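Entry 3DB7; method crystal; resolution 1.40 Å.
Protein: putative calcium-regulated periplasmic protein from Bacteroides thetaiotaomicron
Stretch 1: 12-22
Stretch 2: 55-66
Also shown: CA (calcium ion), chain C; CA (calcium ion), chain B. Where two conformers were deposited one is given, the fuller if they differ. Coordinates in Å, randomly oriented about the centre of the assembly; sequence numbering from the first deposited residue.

Stretch 1, residues 12-22: QMPQLAQQFIK
Stretch 2 55-66: EFDKKGNWEEVD

The apolar centre of the contact is the ring of Phe56, which sits on a strand (phi/psi -124/150) with chi1 -54° (m) and chi2 -92°, its CA-to-CB bond pointing toward the helix. Ala17 supplies the cover for one face: its CB lies 3.5 Å from the centroid of the Phe56 ring and 4° off the ring normal, a CH-pi contact made almost squarely over the face. Around the same ring, the selenomethionine Met13 (m, t, p) brings CE to 3.6 Å from Phe56 CD2, and Ile21 (m, chi2 t), whose CA-to-CB bond points sideways, brings CG1 to 4.1 Å from Phe56 CZ.

Phe20, at chi1 -174° (t) and chi2 89°, links this centre to the second strand, residues 62-66. Its CD2 lies near the plane of the Phe56 ring, at the edge, 3.7 Å from Phe56 CE1; the two ring centroids are 5.7 Å apart and the planes meet at 87°, an oblique pair. Trp62, at chi1 69° (p) and chi2 -91°, sets its five-membered ring 4.7 Å from Phe20, centroid to centroid, with planes at 31°. This pair is also oblique, yet very close: Phe20 CE1 is 3.2 Å from Trp62 CD1. Val65 (chi1 t) adds CG2 at 4.1 Å from Phe20 CZ.

The helix runs from Gln15 through Lys22 and beyond, with phi near -65° and psi near -40°. Pro14 (-52/149) occupies the N-cap position; its O accepts Gln18 N at 3.1 Å and, weakly, Ala17 N at 3.0 Å. Regular bonds follow, such as Ile21 N to Ala17 O at 3.1 Å. The CA-to-CB bond of Gln18 points away from the other stretch, and its NE2 donates to Met13 O in the preceding loop at 2.8 Å.

The first turn of this helix rests on the loop joining the two strands. Asp57 to Gly60 form a type I turn, with Lys58 at -62/-20 and Lys59 at -94/-3, closed by Gly60 N to Asp57 O at 2.9 Å. The register is marked by Ala17 and Gly60, whose CA atoms are 4.5 Å apart. Gly60 adopts 88/13, where a CB would jam against the preceding carbonyl; an ideal CB would also fall 2.7 Å from Pro14 CB, a clash. Without one, Pro14 CB packs 3.7 Å from Gly60 CA.

At the polar edge, backbone carbonyls meet carbon: Leu16 (m, t) places CD1 3.5 Å from Lys59 O and CB 3.6 Å from Gly60 O. No hydrogen bond crosses between the modelled atoms; those within the two stretches organise each side separately. Asp57 (chi1 p) turns OD1 to accept Lys59 N and Asn61 N, each at 2.9 Å, while Asp57 N donates to Asn61 O at 2.9 Å. The CA-to-CB bond of Glu55 points away from the other stretch; its OE1 and Glu64 OE1 each bind the chain C calcium at 2.3 Å, in keeping with a putative calcium-regulated protein.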

# COMPACT_ATOMS: atom_id res chain seq x y z
N GLN A 12 -25.80 -2.67 -10.91
CA GLN A 12 -25.17 -1.75 -11.86
C GLN A 12 -23.68 -1.94 -11.99
O GLN A 12 -23.02 -1.27 -12.80
CB GLN A 12 -25.41 -0.28 -11.45
CG GLN A 12 -26.85 0.11 -11.63
CD GLN A 12 -27.12 1.48 -11.08
OE1 GLN A 12 -27.44 1.65 -9.88
NE2 GLN A 12 -27.07 2.47 -11.97
N MSE A 13 -23.13 -2.82 -11.15
CA MSE A 13 -21.72 -3.19 -11.22
C MSE A 13 -21.43 -4.17 -12.37
O MSE A 13 -22.30 -4.96 -12.79
CB MSE A 13 -21.24 -3.83 -9.89
CG MSE A 13 -21.47 -2.97 -8.64
SE MSE A 13 -21.01 -3.81 -6.97
CE MSE A 13 -19.12 -3.49 -7.25
N PRO A 14 -20.17 -4.19 -12.86
CA PRO A 14 -19.86 -5.22 -13.86
C PRO A 14 -20.24 -6.61 -13.38
O PRO A 14 -20.14 -6.91 -12.20
CB PRO A 14 -18.34 -5.13 -13.99
CG PRO A 14 -18.04 -3.70 -13.59
CD PRO A 14 -19.00 -3.38 -12.48
N GLN A 15 -20.60 -7.47 -14.31
CA GLN A 15 -21.04 -8.81 -13.93
C GLN A 15 -19.93 -9.61 -13.26
O GLN A 15 -20.19 -10.45 -12.39
CB GLN A 15 -21.59 -9.57 -15.14
CG GLN A 15 -22.10 -10.96 -14.81
CD GLN A 15 -23.19 -10.98 -13.75
OE1 GLN A 15 -23.30 -11.94 -12.99
NE2 GLN A 15 -24.01 -9.94 -13.70
N LEU A 16 -18.68 -9.37 -13.65
CA LEU A 16 -17.56 -10.08 -13.02
C LEU A 16 -17.50 -9.76 -11.55
O LEU A 16 -17.16 -10.61 -10.73
CB LEU A 16 -16.22 -9.77 -13.67
CG LEU A 16 -15.94 -10.51 -14.96
CD1 LEU A 16 -14.70 -9.87 -15.64
CD2 LEU A 16 -15.70 -12.00 -14.60
N ALA A 17 -17.82 -8.52 -11.22
CA ALA A 17 -17.81 -8.05 -9.83
C ALA A 17 -18.98 -8.60 -9.02
O ALA A 17 -18.82 -9.07 -7.91
CB ALA A 17 -17.81 -6.50 -9.76
N GLN A 18 -20.15 -8.61 -9.63
CA GLN A 18 -21.34 -9.24 -9.04
C GLN A 18 -21.07 -10.72 -8.75
O GLN A 18 -21.41 -11.26 -7.68
CB GLN A 18 -22.52 -9.09 -9.97
CG GLN A 18 -22.99 -7.65 -10.12
CD GLN A 18 -24.28 -7.54 -10.87
OE1 GLN A 18 -25.27 -8.14 -10.47
NE2 GLN A 18 -24.27 -6.84 -12.02
N GLN A 19 -20.41 -11.38 -9.67
CA GLN A 19 -20.10 -12.81 -9.47
C GLN A 19 -19.09 -13.00 -8.34
O GLN A 19 -19.23 -13.91 -7.53
CB GLN A 19 -19.56 -13.43 -10.76
CG GLN A 19 -20.63 -13.61 -11.88
CD GLN A 19 -20.05 -13.66 -13.29
OE1 GLN A 19 -20.77 -13.42 -14.27
NE2 GLN A 19 -18.76 -13.92 -13.40
N PHE A 20 -18.13 -12.11 -8.25
CA PHE A 20 -17.11 -12.21 -7.21
C PHE A 20 -17.73 -12.09 -5.83
O PHE A 20 -17.39 -12.81 -4.90
CB PHE A 20 -16.05 -11.15 -7.45
CG PHE A 20 -14.85 -11.24 -6.52
CD1 PHE A 20 -13.78 -12.00 -6.87
CD2 PHE A 20 -14.79 -10.50 -5.37
CE1 PHE A 20 -12.66 -12.04 -6.04
CE2 PHE A 20 -13.62 -10.55 -4.56
CZ PHE A 20 -12.59 -11.33 -4.93
N ILE A 21 -18.64 -11.14 -5.67
CA ILE A 21 -19.34 -10.90 -4.40
C ILE A 21 -20.13 -12.14 -3.98
O ILE A 21 -20.09 -12.58 -2.86
CB ILE A 21 -20.27 -9.62 -4.54
CG1 ILE A 21 -19.40 -8.36 -4.71
CG2 ILE A 21 -21.24 -9.48 -3.34
CD1 ILE A 21 -20.21 -7.23 -5.21
N LYS A 22 -20.85 -12.69 -4.94
CA LYS A 22 -21.64 -13.88 -4.67
C LYS A 22 -20.75 -15.06 -4.33
O LYS A 22 -21.06 -15.84 -3.42
CB LYS A 22 -22.59 -14.16 -5.83
CG LYS A 22 -23.72 -13.15 -5.79
CD LYS A 22 -24.59 -13.09 -7.00
CE LYS A 22 -25.83 -12.24 -6.68
NZ LYS A 22 -26.70 -12.84 -5.62
N GLU A 55 -12.77 -3.37 -3.85
CA GLU A 55 -12.72 -2.46 -4.98
C GLU A 55 -12.36 -3.20 -6.21
O GLU A 55 -11.47 -4.08 -6.19
CB GLU A 55 -11.73 -1.33 -4.74
CG GLU A 55 -11.79 -0.24 -5.82
CD GLU A 55 -11.19 1.07 -5.34
OE1 GLU A 55 -10.35 1.09 -4.36
OE2 GLU A 55 -11.56 2.09 -5.93
N PHE A 56 -13.01 -2.84 -7.31
CA PHE A 56 -12.88 -3.46 -8.61
C PHE A 56 -12.50 -2.43 -9.65
O PHE A 56 -12.87 -1.25 -9.55
CB PHE A 56 -14.20 -4.11 -9.06
CG PHE A 56 -14.80 -5.09 -8.09
CD1 PHE A 56 -14.49 -6.45 -8.21
CD2 PHE A 56 -15.74 -4.71 -7.15
CE1 PHE A 56 -15.06 -7.35 -7.36
CE2 PHE A 56 -16.32 -5.63 -6.30
CZ PHE A 56 -15.98 -6.93 -6.41
N ASP A 57 -11.78 -2.90 -10.65
CA ASP A 57 -11.50 -2.02 -11.81
C ASP A 57 -12.74 -1.89 -12.66
O ASP A 57 -13.77 -2.48 -12.35
CB ASP A 57 -10.26 -2.48 -12.60
CG ASP A 57 -10.44 -3.75 -13.36
OD1 ASP A 57 -11.56 -4.24 -13.55
OD2 ASP A 57 -9.38 -4.23 -13.86
N LYS A 58 -12.60 -1.11 -13.72
CA LYS A 58 -13.74 -0.79 -14.58
C LYS A 58 -14.34 -2.01 -15.25
O LYS A 58 -15.51 -1.98 -15.68
CB LYS A 58 -13.34 0.26 -15.66
CG LYS A 58 -12.33 -0.26 -16.61
CD LYS A 58 -11.83 0.80 -17.62
CE LYS A 58 -10.88 0.15 -18.60
N LYS A 59 -13.56 -3.09 -15.31
CA LYS A 59 -14.01 -4.36 -15.89
C LYS A 59 -14.59 -5.34 -14.87
O LYS A 59 -15.02 -6.44 -15.22
CB LYS A 59 -12.86 -5.05 -16.63
CG LYS A 59 -12.35 -4.26 -17.82
CD LYS A 59 -11.20 -5.00 -18.52
N GLY A 60 -14.56 -4.98 -13.61
CA GLY A 60 -15.05 -5.86 -12.58
C GLY A 60 -14.01 -6.83 -12.03
O GLY A 60 -14.38 -7.78 -11.31
N ASN A 61 -12.74 -6.61 -12.34
CA ASN A 61 -11.67 -7.43 -11.77
C ASN A 61 -11.28 -6.84 -10.45
O ASN A 61 -10.96 -5.65 -10.37
CB ASN A 61 -10.46 -7.44 -12.67
CG ASN A 61 -10.75 -8.02 -14.00
OD1 ASN A 61 -10.61 -7.36 -15.03
ND2 ASN A 61 -11.13 -9.26 -13.99
N TRP A 62 -11.25 -7.65 -9.39
CA TRP A 62 -10.88 -7.10 -8.09
C TRP A 62 -9.49 -6.52 -8.12
O TRP A 62 -8.57 -7.09 -8.75
CB TRP A 62 -11.03 -8.12 -6.97
CG TRP A 62 -10.08 -9.26 -6.96
CD1 TRP A 62 -10.25 -10.47 -7.55
CD2 TRP A 62 -8.80 -9.32 -6.28
NE1 TRP A 62 -9.15 -11.29 -7.29
CE2 TRP A 62 -8.26 -10.59 -6.51
CE3 TRP A 62 -8.05 -8.39 -5.52
CZ2 TRP A 62 -7.03 -10.98 -6.00
CZ3 TRP A 62 -6.86 -8.78 -5.02
CH2 TRP A 62 -6.37 -10.08 -5.25
N GLU A 63 -9.34 -5.41 -7.39
CA GLU A 63 -8.02 -4.78 -7.19
C GLU A 63 -7.66 -4.65 -5.71
O GLU A 63 -6.47 -4.57 -5.38
CB GLU A 63 -7.94 -3.42 -7.85
CG GLU A 63 -7.82 -3.50 -9.36
CD GLU A 63 -7.71 -2.18 -10.08
OE1 GLU A 63 -8.46 -1.24 -9.77
OE2 GLU A 63 -6.92 -2.16 -11.06
N GLU A 64 -8.67 -4.66 -4.82
CA GLU A 64 -8.45 -4.53 -3.38
C GLU A 64 -9.50 -5.30 -2.68
O GLU A 64 -10.69 -5.13 -2.96
CB GLU A 64 -8.52 -3.06 -2.95
CG GLU A 64 -8.39 -2.85 -1.46
CD GLU A 64 -8.73 -1.41 -1.00
OE1 GLU A 64 -9.01 -0.50 -1.85
OE2 GLU A 64 -8.74 -1.21 0.23
N VAL A 65 -9.13 -6.19 -1.79
CA VAL A 65 -10.04 -6.86 -0.88
C VAL A 65 -9.57 -6.54 0.52
O VAL A 65 -8.52 -7.02 0.95
CB VAL A 65 -10.06 -8.39 -1.12
CG1 VAL A 65 -10.97 -9.05 -0.08
CG2 VAL A 65 -10.48 -8.70 -2.55
N ASP A 66 -10.32 -5.67 1.22
CA ASP A 66 -9.94 -5.22 2.57
C ASP A 66 -10.90 -5.81 3.56
O ASP A 66 -12.06 -5.36 3.72
CB ASP A 66 -9.97 -3.69 2.66
CG ASP A 66 -9.52 -3.18 4.00
OD1 ASP A 66 -9.40 -4.02 4.91
OD2 ASP A 66 -9.29 -1.94 4.13
CA CA C . -8.21 0.86 -3.50
CA CA B . -10.90 3.50 -3.97
O HOH W 1 -6.08 -0.34 -3.20
O HOH W 2 -8.03 -0.56 -5.45